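Local coordinates for disease resistance protein RRS1 (Arabidopsis thaliana, PDB 4C6S) that pairs with the receptor RPS4 through its TIR and other domains to recognise bacterial effectors in plant immunity, and also acts as a W-box-binding transcription factor, at residues E6-S11 against V59-L64; Y18-H23 against I130-I135; V36-D41 against A52-A57; P65-P70 against D100-D105; A92-L97 against R118-R123. All blocks are in the same frame, centred on the assembly; numbering follows the deposited sequence.

How the contacts relate
From the N terminus, strand 8-12 opens contact 1 and the first segment of contact 2 follows. Contact 3 is the first to close, within contact 1, packing edge strand 35-39 against helix 51-56; contact 1 then closes at 59-64, setting strand 8-12 beside strand 59-65 at the centre of the parallel sheet. From residue 65 the chain enters contact 4, in series with contact 1, joining the loops that follow strands 59-65 and 92-98. Contact 5 crosses contact 4 and adds the last strand, 119-121; the two touch through Arg-104 and Gln-121. Contact 2 crosses contact 1 but encloses contacts 3, 4 and 5, bringing helix 20-30 to helix 128-143. Contacts 2 and 5 share a sodium ion, bound by Glu-134 and His-120.

Contact 1. Residues E6-S11 against V59-L64; sequences EFVCIS and VSVMVL
Val-8 and Val-59 are paired across two parallel strands, their side chains side by side and pointing the same way, and they begin a row of branched side chains on one face of the sheet. Val-8 holds CG1 anti to its backbone N (chi1 173°), and that methyl meets CG2 of Val-61, the next residue on the same face, at 3.6 Å. Ile-10 repeats the diagonal step: its CG2 comes within 3.8 Å of Val-63 CG2. Helix 20-30 covers Val-8 and Ile-10 with Val-21, Leu-24 and Leu-28. The face carrying Cys-9, Ser-11, Ser-60 and Met-62 is more polar. Ser-11 places OG between its backbone N and carbonyl carbon (chi1 47°), and this hydroxyl lies 3.5 Å from Met-62 CG. A water links three polar atoms of this face and the backbone, donating to Cys-9 O and Ser-60 OG and bonding to Ser-11 OG at 2.8 Å; helix 74-82 packs over this side through Val-81 and Phe-78. Beneath the side chains, Cys-9 and Ser-11 each use both N and O. Cys-9 N reaches Val-59 O at 2.9 Å, and Val-63 N reaches Ser-11 O at 2.8 Å. Val-8 and Ile-10 turn their peptide groups to strand 35-39 instead, so strand 8-12 is bonded on both edges. A buried parallel pair with helices on both faces is the core of the flavodoxin-like TIR fold.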
# COMPACT_ATOMS: atom_id res chain seq x y z
N GLU A 6 20.66 13.94 -7.15
CA GLU A 6 20.48 12.56 -7.56
C GLU A 6 19.04 12.15 -7.26
O GLU A 6 18.44 12.62 -6.29
CB GLU A 6 21.47 11.66 -6.83
CG GLU A 6 22.06 10.55 -7.69
CD GLU A 6 22.98 11.09 -8.77
OE1 GLU A 6 23.79 11.98 -8.47
OE2 GLU A 6 22.88 10.62 -9.92
N PHE A 7 18.48 11.28 -8.10
CA PHE A 7 17.12 10.83 -7.88
C PHE A 7 16.97 9.35 -8.18
O PHE A 7 17.83 8.74 -8.81
CB PHE A 7 16.14 11.63 -8.73
CG PHE A 7 16.26 11.37 -10.20
CD1 PHE A 7 17.16 12.08 -10.98
CD2 PHE A 7 15.45 10.42 -10.82
CE1 PHE A 7 17.26 11.85 -12.34
CE2 PHE A 7 15.55 10.18 -12.17
CZ PHE A 7 16.46 10.89 -12.94
N VAL A 8 15.85 8.78 -7.73
CA VAL A 8 15.58 7.37 -7.90
C VAL A 8 14.51 7.18 -8.96
O VAL A 8 13.55 7.95 -9.02
CB VAL A 8 15.08 6.75 -6.57
CG1 VAL A 8 14.64 5.30 -6.77
CG2 VAL A 8 16.17 6.86 -5.51
N CYS A 9 14.67 6.18 -9.82
CA CYS A 9 13.58 5.85 -10.74
C CYS A 9 12.99 4.51 -10.35
O CYS A 9 13.69 3.51 -10.34
CB CYS A 9 14.06 5.79 -12.18
SG CYS A 9 12.74 5.38 -13.36
N ILE A 10 11.70 4.49 -10.04
CA ILE A 10 11.01 3.23 -9.74
C ILE A 10 10.27 2.77 -10.98
O ILE A 10 9.44 3.51 -11.51
CB ILE A 10 9.96 3.42 -8.66
CG1 ILE A 10 10.59 3.99 -7.38
CG2 ILE A 10 9.24 2.08 -8.38
CD1 ILE A 10 9.55 4.60 -6.43
N SER A 11 10.57 1.56 -11.46
CA SER A 11 9.83 1.00 -12.59
C SER A 11 8.91 -0.10 -12.08
O SER A 11 9.27 -0.82 -11.15
CB SER A 11 10.78 0.44 -13.65
OG SER A 11 11.77 -0.37 -13.04
N VAL A 59 19.74 5.73 -8.82
CA VAL A 59 19.32 4.40 -8.40
C VAL A 59 18.09 4.00 -9.18
O VAL A 59 17.14 4.77 -9.31
CB VAL A 59 18.99 4.36 -6.89
CG1 VAL A 59 18.51 2.96 -6.50
CG2 VAL A 59 20.21 4.78 -6.07
N SER A 60 18.12 2.78 -9.70
CA SER A 60 16.97 2.23 -10.41
C SER A 60 16.35 1.14 -9.55
O SER A 60 16.98 0.12 -9.29
CB SER A 60 17.44 1.67 -11.76
OG SER A 60 16.37 1.08 -12.48
N VAL A 61 15.13 1.37 -9.09
CA VAL A 61 14.43 0.37 -8.28
C VAL A 61 13.40 -0.31 -9.17
O VAL A 61 12.41 0.31 -9.56
CB VAL A 61 13.70 1.01 -7.11
CG1 VAL A 61 12.90 -0.06 -6.33
CG2 VAL A 61 14.68 1.71 -6.19
N MET A 62 13.62 -1.59 -9.50
CA MET A 62 12.70 -2.33 -10.34
C MET A 62 11.74 -3.10 -9.46
O MET A 62 12.16 -4.00 -8.73
CB MET A 62 13.46 -3.31 -11.24
CG MET A 62 14.40 -2.58 -12.21
SD MET A 62 15.28 -3.66 -13.36
CE MET A 62 13.94 -4.56 -14.05
N VAL A 63 10.47 -2.72 -9.48
CA VAL A 63 9.46 -3.45 -8.72
C VAL A 63 8.84 -4.46 -9.65
O VAL A 63 8.20 -4.10 -10.65
CB VAL A 63 8.38 -2.52 -8.17
CG1 VAL A 63 7.30 -3.34 -7.48
CG2 VAL A 63 9.01 -1.53 -7.19
N LEU A 64 9.07 -5.73 -9.35
CA LEU A 64 8.79 -6.79 -10.30
C LEU A 64 7.51 -7.50 -9.91
O LEU A 64 7.21 -7.61 -8.71
CB LEU A 64 9.95 -7.79 -10.33
CG LEU A 64 11.26 -7.14 -10.81
CD1 LEU A 64 12.47 -7.93 -10.35
CD2 LEU A 64 11.25 -7.00 -12.33
O HOH W 1 13.63 1.62 -12.52

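Contact 2. Residues Y18-H23 against I130-I135; sequences YSFVSH and ILVEEI. With NA (sodium ion), chain G.
Phe-20 carries most of the meeting between its helix and the C-terminal one, a single aromatic ring reaching into an aliphatic patch; the side-chain contacts of the ring with that helix are all apolar. CG stands anti to the backbone N (chi1 177°), and the far end of the ring does the touching. CE1 lies 3.6 Å from Val-132 CG2, the two side chains sliding past each other in opposite directions. The side chains of Leu-131 and Phe-20 cross at about a right angle, with Leu-131 CD2 3.8 Å from Phe-20 CZ. Ile-135 arrives tip to tip, with CD1 near the ring plane at the edge and 3.9 Å from Phe-20 CZ. Tyr-98 stacks with the same ring. One turn on, His-23 offers its backbone O to Val-132 CG1 in a looser contact. The start of helix 20-30 is tied by Ser-22, whose OG donates to Ser-19 O at 2.8 Å, in the carbonyl plane on a lone pair, while Ser-22 N bonds to the same oxygen. On helix 128-143, Glu-134 OE1 binds a sodium ion at 2.6 Å, together with His-120. The second subunit meets this region directly: its His-23 ring stacks on His-23, and its Ser-129 N is hydrogen-bonded to Ser-22 OG. Ser-22 and His-23, on helix 20-30, form the Ser-His pair that marks the AE dimer interface of plant TIR domains.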
# COMPACT_ATOMS: atom_id res chain seq x y z
N TYR A 18 -0.53 2.38 -8.54
CA TYR A 18 -1.30 3.29 -7.68
C TYR A 18 -1.52 2.71 -6.29
O TYR A 18 -2.19 3.33 -5.45
CB TYR A 18 -2.64 3.62 -8.33
CG TYR A 18 -2.49 4.43 -9.59
CD1 TYR A 18 -2.09 5.76 -9.53
CD2 TYR A 18 -2.70 3.86 -10.84
CE1 TYR A 18 -1.93 6.51 -10.68
CE2 TYR A 18 -2.55 4.61 -12.01
CZ TYR A 18 -2.16 5.93 -11.91
OH TYR A 18 -2.01 6.69 -13.05
N SER A 19 -0.97 1.53 -6.05
CA SER A 19 -1.07 0.90 -4.74
C SER A 19 0.31 0.86 -4.11
O SER A 19 0.81 1.89 -3.71
CB SER A 19 -1.75 -0.47 -4.83
OG SER A 19 -1.07 -1.30 -5.76
N PHE A 20 0.95 -0.30 -4.04
CA PHE A 20 2.27 -0.44 -3.40
C PHE A 20 3.31 0.61 -3.82
O PHE A 20 3.97 1.21 -2.97
CB PHE A 20 2.84 -1.83 -3.68
CG PHE A 20 4.23 -2.04 -3.13
CD1 PHE A 20 4.43 -2.25 -1.76
CD2 PHE A 20 5.33 -2.03 -3.98
CE1 PHE A 20 5.72 -2.46 -1.26
CE2 PHE A 20 6.63 -2.24 -3.48
CZ PHE A 20 6.82 -2.45 -2.12
N VAL A 21 3.45 0.83 -5.12
CA VAL A 21 4.48 1.76 -5.61
C VAL A 21 4.22 3.19 -5.14
O VAL A 21 5.16 3.96 -4.89
CB VAL A 21 4.60 1.67 -7.14
CG1 VAL A 21 5.43 2.81 -7.71
CG2 VAL A 21 5.21 0.29 -7.52
N SER A 22 2.95 3.55 -4.97
CA SER A 22 2.65 4.93 -4.58
C SER A 22 3.15 5.14 -3.14
O SER A 22 3.62 6.22 -2.78
CB SER A 22 1.16 5.26 -4.71
OG SER A 22 0.38 4.67 -3.69
N HIS A 23 3.08 4.09 -2.33
CA HIS A 23 3.57 4.20 -0.96
C HIS A 23 5.08 4.26 -0.95
O HIS A 23 5.67 4.98 -0.13
CB HIS A 23 3.09 3.02 -0.09
CG HIS A 23 1.60 2.90 -0.03
ND1 HIS A 23 0.80 3.80 0.65
CD2 HIS A 23 0.76 1.99 -0.57
CE1 HIS A 23 -0.47 3.43 0.53
NE2 HIS A 23 -0.51 2.33 -0.20
N ILE A 130 6.37 -2.35 6.11
CA ILE A 130 7.72 -2.73 6.53
C ILE A 130 8.61 -2.91 5.29
O ILE A 130 9.75 -2.42 5.26
CB ILE A 130 7.72 -4.01 7.39
CG1 ILE A 130 6.98 -3.76 8.70
CG2 ILE A 130 9.16 -4.44 7.70
CD1 ILE A 130 7.72 -2.82 9.63
N LEU A 131 8.09 -3.58 4.27
CA LEU A 131 8.84 -3.79 3.02
C LEU A 131 9.26 -2.45 2.42
O LEU A 131 10.42 -2.28 2.03
CB LEU A 131 8.02 -4.58 2.00
CG LEU A 131 8.65 -4.78 0.63
CD1 LEU A 131 10.02 -5.50 0.76
CD2 LEU A 131 7.69 -5.60 -0.26
N VAL A 132 8.33 -1.50 2.37
CA VAL A 132 8.68 -0.16 1.90
C VAL A 132 9.82 0.44 2.72
O VAL A 132 10.79 0.97 2.16
CB VAL A 132 7.47 0.79 1.90
CG1 VAL A 132 7.92 2.26 1.72
CG2 VAL A 132 6.51 0.41 0.79
N GLU A 133 9.70 0.38 4.04
CA GLU A 133 10.74 0.95 4.90
C GLU A 133 12.08 0.26 4.66
O GLU A 133 13.12 0.91 4.71
CB GLU A 133 10.37 0.82 6.38
CG GLU A 133 9.23 1.73 6.82
CD GLU A 133 8.97 1.66 8.32
OE1 GLU A 133 9.17 0.58 8.92
OE2 GLU A 133 8.57 2.69 8.90
N GLU A 134 12.05 -1.04 4.39
CA GLU A 134 13.28 -1.78 4.12
C GLU A 134 13.93 -1.30 2.84
O GLU A 134 15.15 -1.14 2.77
CB GLU A 134 13.01 -3.28 4.07
CG GLU A 134 12.69 -3.82 5.45
CD GLU A 134 12.27 -5.27 5.45
OE1 GLU A 134 11.89 -5.79 4.37
OE2 GLU A 134 12.32 -5.89 6.53
N ILE A 135 13.12 -1.09 1.81
CA ILE A 135 13.65 -0.63 0.53
C ILE A 135 14.23 0.78 0.70
O ILE A 135 15.34 1.06 0.23
CB ILE A 135 12.56 -0.61 -0.54
CG1 ILE A 135 12.08 -2.04 -0.79
CG2 ILE A 135 13.10 0.02 -1.83
CD1 ILE A 135 10.68 -2.11 -1.44
NA NA G . 13.64 -6.15 2.51

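Contact 3. Residues V36-D41 against A52-A57; sequences VVVDVD and AKIEKA
Lys-53 is the main point of touch on helix 51-56, and it meets the edge strand 35-39 at its root, at its CD and at its amino end. Its CB sits 4.0 Å from Val-36 CG2. Further out, CD packs on Val-38 CG2 at 3.9 Å, the two side chains crossing obliquely. A chi3 of 137°, away from a staggered position, then sets CE on a bent course, and NZ finishes at Val-37 O in a weak hydrogen bond of 3.4 Å. Val-36 and Val-38 spend their peptide groups on strand 8-12, whereas the Val-37 carbonyl is turned to the lysine. Ile-54, next in sequence, brings CG1 to 4.3 Å from Val-38 CG2, also packs on Cys-9 and Val-81, and is buried, whereas Lys-53 is partly exposed. Where the helix ends, the carbonyls of Ile-54 and Ala-57 both accept from Gln-91 NE2. Strand and helix axes run at 126° to each other and come within 9.4 Å. At the end of the strand Asp-39 OD1 accepts from Asp-41 N, an Asx turn. The chemistry is thus amphipathic: lysine methylenes supply apolar cover at the sheet edge, while the ammonium group has a weak, long bond to a backbone carbonyl, so across this contact Lys-53 probably contributes more through its methylenes than through its charge.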
# COMPACT_ATOMS: atom_id res chain seq x y z
N VAL A 36 10.95 9.35 -9.40
CA VAL A 36 9.91 9.36 -10.42
C VAL A 36 9.51 7.91 -10.63
O VAL A 36 10.25 6.99 -10.27
CB VAL A 36 10.40 9.97 -11.75
CG1 VAL A 36 10.90 11.38 -11.54
CG2 VAL A 36 11.49 9.10 -12.35
N VAL A 37 8.33 7.71 -11.20
CA VAL A 37 7.84 6.35 -11.42
C VAL A 37 7.63 6.15 -12.92
O VAL A 37 7.07 7.02 -13.59
CB VAL A 37 6.52 6.08 -10.66
CG1 VAL A 37 6.00 4.70 -11.01
CG2 VAL A 37 6.73 6.16 -9.16
N VAL A 38 8.11 5.02 -13.42
CA VAL A 38 7.88 4.64 -14.81
C VAL A 38 7.09 3.34 -14.87
O VAL A 38 7.50 2.32 -14.30
CB VAL A 38 9.20 4.47 -15.57
CG1 VAL A 38 8.95 3.89 -16.96
CG2 VAL A 38 9.91 5.79 -15.67
N ASP A 39 5.95 3.39 -15.54
CA ASP A 39 5.07 2.24 -15.74
C ASP A 39 5.57 1.51 -16.98
O ASP A 39 5.52 2.06 -18.07
CB ASP A 39 3.63 2.76 -15.93
CG ASP A 39 2.60 1.66 -16.21
OD1 ASP A 39 2.98 0.51 -16.49
OD2 ASP A 39 1.39 1.98 -16.17
N VAL A 40 6.03 0.27 -16.83
CA VAL A 40 6.64 -0.45 -17.95
C VAL A 40 5.60 -0.96 -18.94
O VAL A 40 5.95 -1.50 -19.99
CB VAL A 40 7.54 -1.64 -17.49
CG1 VAL A 40 8.67 -1.15 -16.60
CG2 VAL A 40 6.70 -2.68 -16.76
N ASP A 41 4.32 -0.80 -18.60
CA ASP A 41 3.24 -1.30 -19.44
C ASP A 41 2.80 -0.30 -20.50
O ASP A 41 1.88 -0.57 -21.28
CB ASP A 41 2.03 -1.70 -18.60
CG ASP A 41 2.25 -3.00 -17.85
OD1 ASP A 41 2.94 -3.88 -18.39
OD2 ASP A 41 1.71 -3.14 -16.73
N ALA A 52 15.05 8.71 -20.52
CA ALA A 52 15.95 9.65 -19.84
C ALA A 52 15.80 9.59 -18.32
O ALA A 52 16.80 9.71 -17.60
CB ALA A 52 15.71 11.06 -20.35
N LYS A 53 14.57 9.43 -17.83
CA LYS A 53 14.30 9.33 -16.40
C LYS A 53 15.09 8.17 -15.80
O LYS A 53 15.68 8.30 -14.72
CB LYS A 53 12.81 9.06 -16.15
CG LYS A 53 11.83 10.19 -16.45
CD LYS A 53 10.44 9.58 -16.64
CE LYS A 53 9.33 10.36 -15.95
NZ LYS A 53 8.17 9.47 -15.65
N ILE A 54 15.10 7.05 -16.51
CA ILE A 54 15.77 5.85 -16.03
C ILE A 54 17.28 6.02 -16.16
O ILE A 54 18.02 5.79 -15.21
CB ILE A 54 15.33 4.59 -16.81
CG1 ILE A 54 13.80 4.50 -16.88
CG2 ILE A 54 15.90 3.33 -16.18
CD1 ILE A 54 13.28 3.25 -17.56
N GLU A 55 17.72 6.45 -17.34
CA GLU A 55 19.14 6.62 -17.60
C GLU A 55 19.82 7.59 -16.63
O GLU A 55 20.95 7.36 -16.20
CB GLU A 55 19.36 7.06 -19.05
CG GLU A 55 19.06 5.95 -20.05
CD GLU A 55 19.02 6.44 -21.48
OE1 GLU A 55 18.60 7.60 -21.70
OE2 GLU A 55 19.39 5.66 -22.37
N LYS A 56 19.13 8.68 -16.29
CA LYS A 56 19.73 9.71 -15.45
C LYS A 56 19.59 9.42 -13.95
O LYS A 56 20.18 10.11 -13.13
CB LYS A 56 19.13 11.08 -15.76
CG LYS A 56 19.45 11.62 -17.14
CD LYS A 56 19.07 13.09 -17.22
CE LYS A 56 19.39 13.67 -18.59
NZ LYS A 56 18.89 15.07 -18.70
N ALA A 57 18.82 8.39 -13.61
CA ALA A 57 18.62 8.04 -12.19
C ALA A 57 19.90 7.51 -11.55
O ALA A 57 20.63 6.72 -12.16
CB ALA A 57 17.48 7.03 -12.04

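Contact 4. Residues P65-P70 against D100-D105; sequences PGNCDP and DSLLRD. With SO4 (sulfate ion), chain D.
Asn-67 turns CG anti to its carbonyl carbon (chi1 -73°), and Asp-100 holds CG between its backbone N and carbonyl carbon (chi1 62°), torsions that bring the two CG atoms into place. The amide and carboxylate planes lie 16° apart. ND2 of Asn-67 donates to Asp-100 OD1 at 2.8 Å, nearly along the C-O axis of the acceptor. The other amide atom, Asn-67 OD1, receives Ser-101 N at 2.9 Å, from a donor tilted out of the carbonyl plane. Asn-67 lies in a type I turn from Pro-65 to Cys-68. The contact joins the loops that follow two neighbouring strands of the TIR sheet, 59-65 and 92-98. Gly-66 O accepts from Leu-103 N at 2.9 Å, and Leu-102 CD2 packs on Gly-66 CA at 3.6 Å. Leu-103 CD1 packs on the backbone just after the turn, 3.6 Å from Asp-69 N. A water donates to both Asn-67 O and Ser-101 O. Asn-67 N binds a sulfate, probably from the crystallisation liquor, through O4 at 3.1 Å.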
# COMPACT_ATOMS: atom_id res chain seq x y z
N PRO A 65 6.74 -7.97 -10.90
CA PRO A 65 5.50 -8.71 -10.63
C PRO A 65 5.84 -10.15 -10.24
O PRO A 65 5.84 -11.06 -11.07
CB PRO A 65 4.76 -8.66 -11.97
CG PRO A 65 5.86 -8.58 -13.00
CD PRO A 65 6.98 -7.79 -12.36
N GLY A 66 6.11 -10.33 -8.96
CA GLY A 66 6.68 -11.58 -8.48
C GLY A 66 5.77 -12.78 -8.55
O GLY A 66 6.24 -13.92 -8.46
N ASN A 67 4.46 -12.55 -8.71
CA ASN A 67 3.51 -13.66 -8.86
C ASN A 67 3.54 -14.26 -10.27
O ASN A 67 2.97 -15.33 -10.51
CB ASN A 67 2.10 -13.17 -8.55
CG ASN A 67 1.86 -12.94 -7.06
OD1 ASN A 67 2.79 -12.95 -6.26
ND2 ASN A 67 0.60 -12.73 -6.69
N CYS A 68 4.19 -13.56 -11.20
CA CYS A 68 4.20 -13.98 -12.60
C CYS A 68 5.49 -14.69 -12.98
O CYS A 68 6.54 -14.45 -12.41
CB CYS A 68 4.02 -12.78 -13.53
SG CYS A 68 2.59 -11.74 -13.14
N ASP A 69 5.38 -15.57 -13.98
CA ASP A 69 6.54 -16.30 -14.51
C ASP A 69 7.52 -15.30 -15.12
O ASP A 69 7.17 -14.57 -16.06
CB ASP A 69 6.05 -17.29 -15.56
CG ASP A 69 7.15 -18.22 -16.07
OD1 ASP A 69 8.36 -17.97 -15.84
OD2 ASP A 69 6.78 -19.23 -16.71
N PRO A 70 8.76 -15.25 -14.60
CA PRO A 70 9.75 -14.31 -15.15
C PRO A 70 9.97 -14.51 -16.64
O PRO A 70 10.35 -13.56 -17.33
CB PRO A 70 11.03 -14.62 -14.36
CG PRO A 70 10.76 -15.91 -13.61
CD PRO A 70 9.28 -15.97 -13.42
N ASP A 100 1.78 -11.47 -3.45
CA ASP A 100 1.28 -12.29 -2.34
C ASP A 100 1.40 -13.79 -2.60
O ASP A 100 0.92 -14.60 -1.80
CB ASP A 100 -0.18 -11.95 -2.00
CG ASP A 100 -1.14 -12.22 -3.15
OD1 ASP A 100 -0.74 -12.77 -4.19
OD2 ASP A 100 -2.34 -11.88 -3.00
N SER A 101 2.00 -14.15 -3.73
CA SER A 101 2.12 -15.54 -4.13
C SER A 101 3.32 -15.67 -5.04
O SER A 101 3.20 -16.05 -6.21
CB SER A 101 0.84 -15.99 -4.83
OG SER A 101 0.74 -17.40 -4.87
N LEU A 102 4.49 -15.35 -4.49
CA LEU A 102 5.72 -15.23 -5.28
C LEU A 102 6.16 -16.55 -5.89
O LEU A 102 6.11 -17.60 -5.23
CB LEU A 102 6.88 -14.73 -4.42
CG LEU A 102 6.92 -13.33 -3.85
CD1 LEU A 102 8.27 -13.09 -3.20
CD2 LEU A 102 6.65 -12.31 -4.94
N LEU A 103 6.57 -16.48 -7.15
CA LEU A 103 7.30 -17.59 -7.76
C LEU A 103 8.75 -17.29 -7.40
O LEU A 103 9.53 -16.84 -8.23
CB LEU A 103 7.10 -17.58 -9.28
CG LEU A 103 5.65 -17.83 -9.70
CD1 LEU A 103 5.51 -17.87 -11.23
CD2 LEU A 103 5.14 -19.11 -9.08
N ARG A 104 9.08 -17.51 -6.13
CA ARG A 104 10.31 -16.97 -5.57
C ARG A 104 11.56 -17.59 -6.19
O ARG A 104 12.46 -16.87 -6.62
CB ARG A 104 10.33 -17.16 -4.05
CG ARG A 104 11.46 -16.44 -3.35
CD ARG A 104 11.43 -16.73 -1.85
NE ARG A 104 10.06 -16.80 -1.34
CZ ARG A 104 9.39 -15.78 -0.79
NH1 ARG A 104 9.96 -14.58 -0.66
NH2 ARG A 104 8.15 -15.96 -0.36
N ASP A 105 11.63 -18.91 -6.22
CA ASP A 105 12.81 -19.58 -6.77
C ASP A 105 13.04 -19.22 -8.24
O ASP A 105 14.18 -19.03 -8.67
CB ASP A 105 12.70 -21.09 -6.63
CG ASP A 105 12.70 -21.54 -5.19
OD1 ASP A 105 13.19 -20.78 -4.33
OD2 ASP A 105 12.22 -22.67 -4.92
S SO4 D . 1.96 -8.84 -8.64
O1 SO4 D . 1.04 -8.80 -7.51
O2 SO4 D . 2.50 -7.49 -8.82
O3 SO4 D . 1.24 -9.23 -9.85
O4 SO4 D . 3.02 -9.84 -8.40
O HOH W 2 1.83 -16.74 -8.52

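Contact 5. Residues A92-L97 against R118-R123; sequences AVVSVL and RIHQSR. With NA (sodium ion), chain G; SO4 (sulfate ion), chain F; SO4 (sulfate ion), chain E.
Leu-97 N donates to His-120 O at 2.7 Å, the shortest rung of a parallel ladder closing the beta-alpha-beta unit of strand 92-98, helix 104-113 and strand 119-121. Ser-95 contributes two rungs, its N to Arg-118 O and its O from His-120 N, both at 2.8 Å; Ser-122 N to Leu-97 O is the last. At this outer strand His-120 ND1 binds sodium, in the ring plane at 2.7 Å. Besides Glu-134, O1 of a sulfate is a ligand of the ion, and Gln-121 N also bonds to that O1. Asp-138 accepts from His-120 NE2 and forms a salt bridge with Arg-118 NH2, so it engages both side chains that pack on Val-94. Packing divides by face. Leu-97 CD1 meets Ile-119 CG2 at 4.1 Å under Leu-111 of helix 104-113. On the face toward helix 128-143, Val-94 CG1 touches the edge of the His-120 ring at CD2, 3.6 Å away. The second Val-94 methyl, CG2, sits over the centre of the Arg-118 guanidinium, 3.7 Å above its plane.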
# COMPACT_ATOMS: atom_id res chain seq x y z
N ALA A 92 23.02 2.38 -9.49
CA ALA A 92 22.76 1.12 -8.81
C ALA A 92 21.38 0.60 -9.17
O ALA A 92 20.46 1.38 -9.43
CB ALA A 92 22.84 1.30 -7.31
N VAL A 93 21.23 -0.72 -9.15
CA VAL A 93 19.94 -1.34 -9.42
C VAL A 93 19.47 -2.13 -8.20
O VAL A 93 20.18 -2.98 -7.66
CB VAL A 93 20.00 -2.25 -10.66
CG1 VAL A 93 18.63 -2.89 -10.90
CG2 VAL A 93 20.45 -1.46 -11.89
N VAL A 94 18.26 -1.82 -7.73
CA VAL A 94 17.69 -2.56 -6.61
C VAL A 94 16.42 -3.23 -7.12
O VAL A 94 15.63 -2.61 -7.82
CB VAL A 94 17.35 -1.61 -5.45
CG1 VAL A 94 16.70 -2.38 -4.30
CG2 VAL A 94 18.62 -0.91 -4.97
N SER A 95 16.24 -4.52 -6.78
CA SER A 95 15.11 -5.27 -7.32
C SER A 95 14.16 -5.63 -6.19
O SER A 95 14.59 -5.96 -5.10
CB SER A 95 15.58 -6.55 -8.01
OG SER A 95 16.33 -6.24 -9.17
N VAL A 96 12.86 -5.57 -6.47
CA VAL A 96 11.87 -5.88 -5.45
C VAL A 96 10.92 -6.93 -6.01
O VAL A 96 10.24 -6.68 -7.02
CB VAL A 96 11.05 -4.63 -5.06
CG1 VAL A 96 10.03 -4.97 -3.97
CG2 VAL A 96 11.98 -3.50 -4.57
N LEU A 97 10.90 -8.10 -5.38
CA LEU A 97 9.99 -9.17 -5.81
C LEU A 97 8.71 -8.98 -5.04
O LEU A 97 8.62 -9.36 -3.87
CB LEU A 97 10.58 -10.55 -5.54
CG LEU A 97 11.90 -10.84 -6.24
CD1 LEU A 97 12.40 -12.25 -5.91
CD2 LEU A 97 11.70 -10.72 -7.75
N ARG A 118 20.96 -7.35 -5.48
CA ARG A 118 20.32 -6.53 -4.45
C ARG A 118 18.81 -6.69 -4.57
O ARG A 118 18.18 -6.13 -5.47
CB ARG A 118 20.73 -5.07 -4.59
CG ARG A 118 22.22 -4.86 -4.41
CD ARG A 118 22.58 -3.40 -4.47
NE ARG A 118 21.93 -2.62 -3.42
CZ ARG A 118 21.98 -1.30 -3.35
NH1 ARG A 118 22.65 -0.62 -4.27
NH2 ARG A 118 21.36 -0.65 -2.37
N ILE A 119 18.25 -7.48 -3.65
CA ILE A 119 16.90 -7.99 -3.81
C ILE A 119 16.12 -7.85 -2.50
O ILE A 119 16.59 -8.24 -1.42
CB ILE A 119 16.94 -9.48 -4.24
CG1 ILE A 119 17.74 -9.65 -5.53
CG2 ILE A 119 15.54 -10.04 -4.40
CD1 ILE A 119 17.95 -11.11 -5.92
N HIS A 120 14.93 -7.25 -2.59
CA HIS A 120 13.97 -7.22 -1.49
C HIS A 120 12.78 -8.05 -1.93
O HIS A 120 12.48 -8.12 -3.13
CB HIS A 120 13.54 -5.77 -1.22
CG HIS A 120 14.65 -4.90 -0.74
ND1 HIS A 120 14.92 -4.71 0.59
CD2 HIS A 120 15.58 -4.18 -1.42
CE1 HIS A 120 15.97 -3.91 0.72
NE2 HIS A 120 16.39 -3.58 -0.48
N GLN A 121 12.10 -8.72 -1.00
CA GLN A 121 10.97 -9.59 -1.37
C GLN A 121 9.79 -9.46 -0.41
O GLN A 121 9.97 -9.32 0.80
CB GLN A 121 11.40 -11.07 -1.34
CG GLN A 121 12.74 -11.40 -1.93
CD GLN A 121 13.19 -12.80 -1.54
OE1 GLN A 121 12.36 -13.71 -1.42
NE2 GLN A 121 14.48 -12.97 -1.30
N SER A 122 8.59 -9.56 -0.96
CA SER A 122 7.40 -9.80 -0.13
C SER A 122 7.60 -11.06 0.70
O SER A 122 8.20 -12.04 0.22
CB SER A 122 6.17 -9.99 -1.02
OG SER A 122 5.82 -8.80 -1.70
N ARG A 123 7.08 -11.04 1.92
CA ARG A 123 7.16 -12.17 2.84
C ARG A 123 5.80 -12.45 3.44
O ARG A 123 4.99 -11.53 3.65
CB ARG A 123 8.13 -11.87 3.99
CG ARG A 123 9.57 -11.64 3.56
CD ARG A 123 10.20 -12.93 3.15
NE ARG A 123 11.61 -12.76 2.81
CZ ARG A 123 12.41 -13.75 2.46
NH1 ARG A 123 11.95 -14.99 2.42
NH2 ARG A 123 13.68 -13.51 2.16
NA NA G . 13.64 -6.15 2.51
S SO4 F . 13.94 -9.72 2.31
O1 SO4 F . 13.29 -8.66 1.54
O2 SO4 F . 15.02 -9.16 3.11
O3 SO4 F . 14.49 -10.70 1.38
O4 SO4 F . 12.96 -10.36 3.20
S SO4 E . 8.11 -16.46 3.40
O1 SO4 E . 8.35 -15.82 4.69
O2 SO4 E . 9.39 -16.65 2.73
O3 SO4 E . 7.22 -15.64 2.57
O4 SO4 E . 7.46 -17.75 3.62
O HOH W 3 18.87 -5.99 -8.10
O HOH W 4 21.61 -5.46 -8.11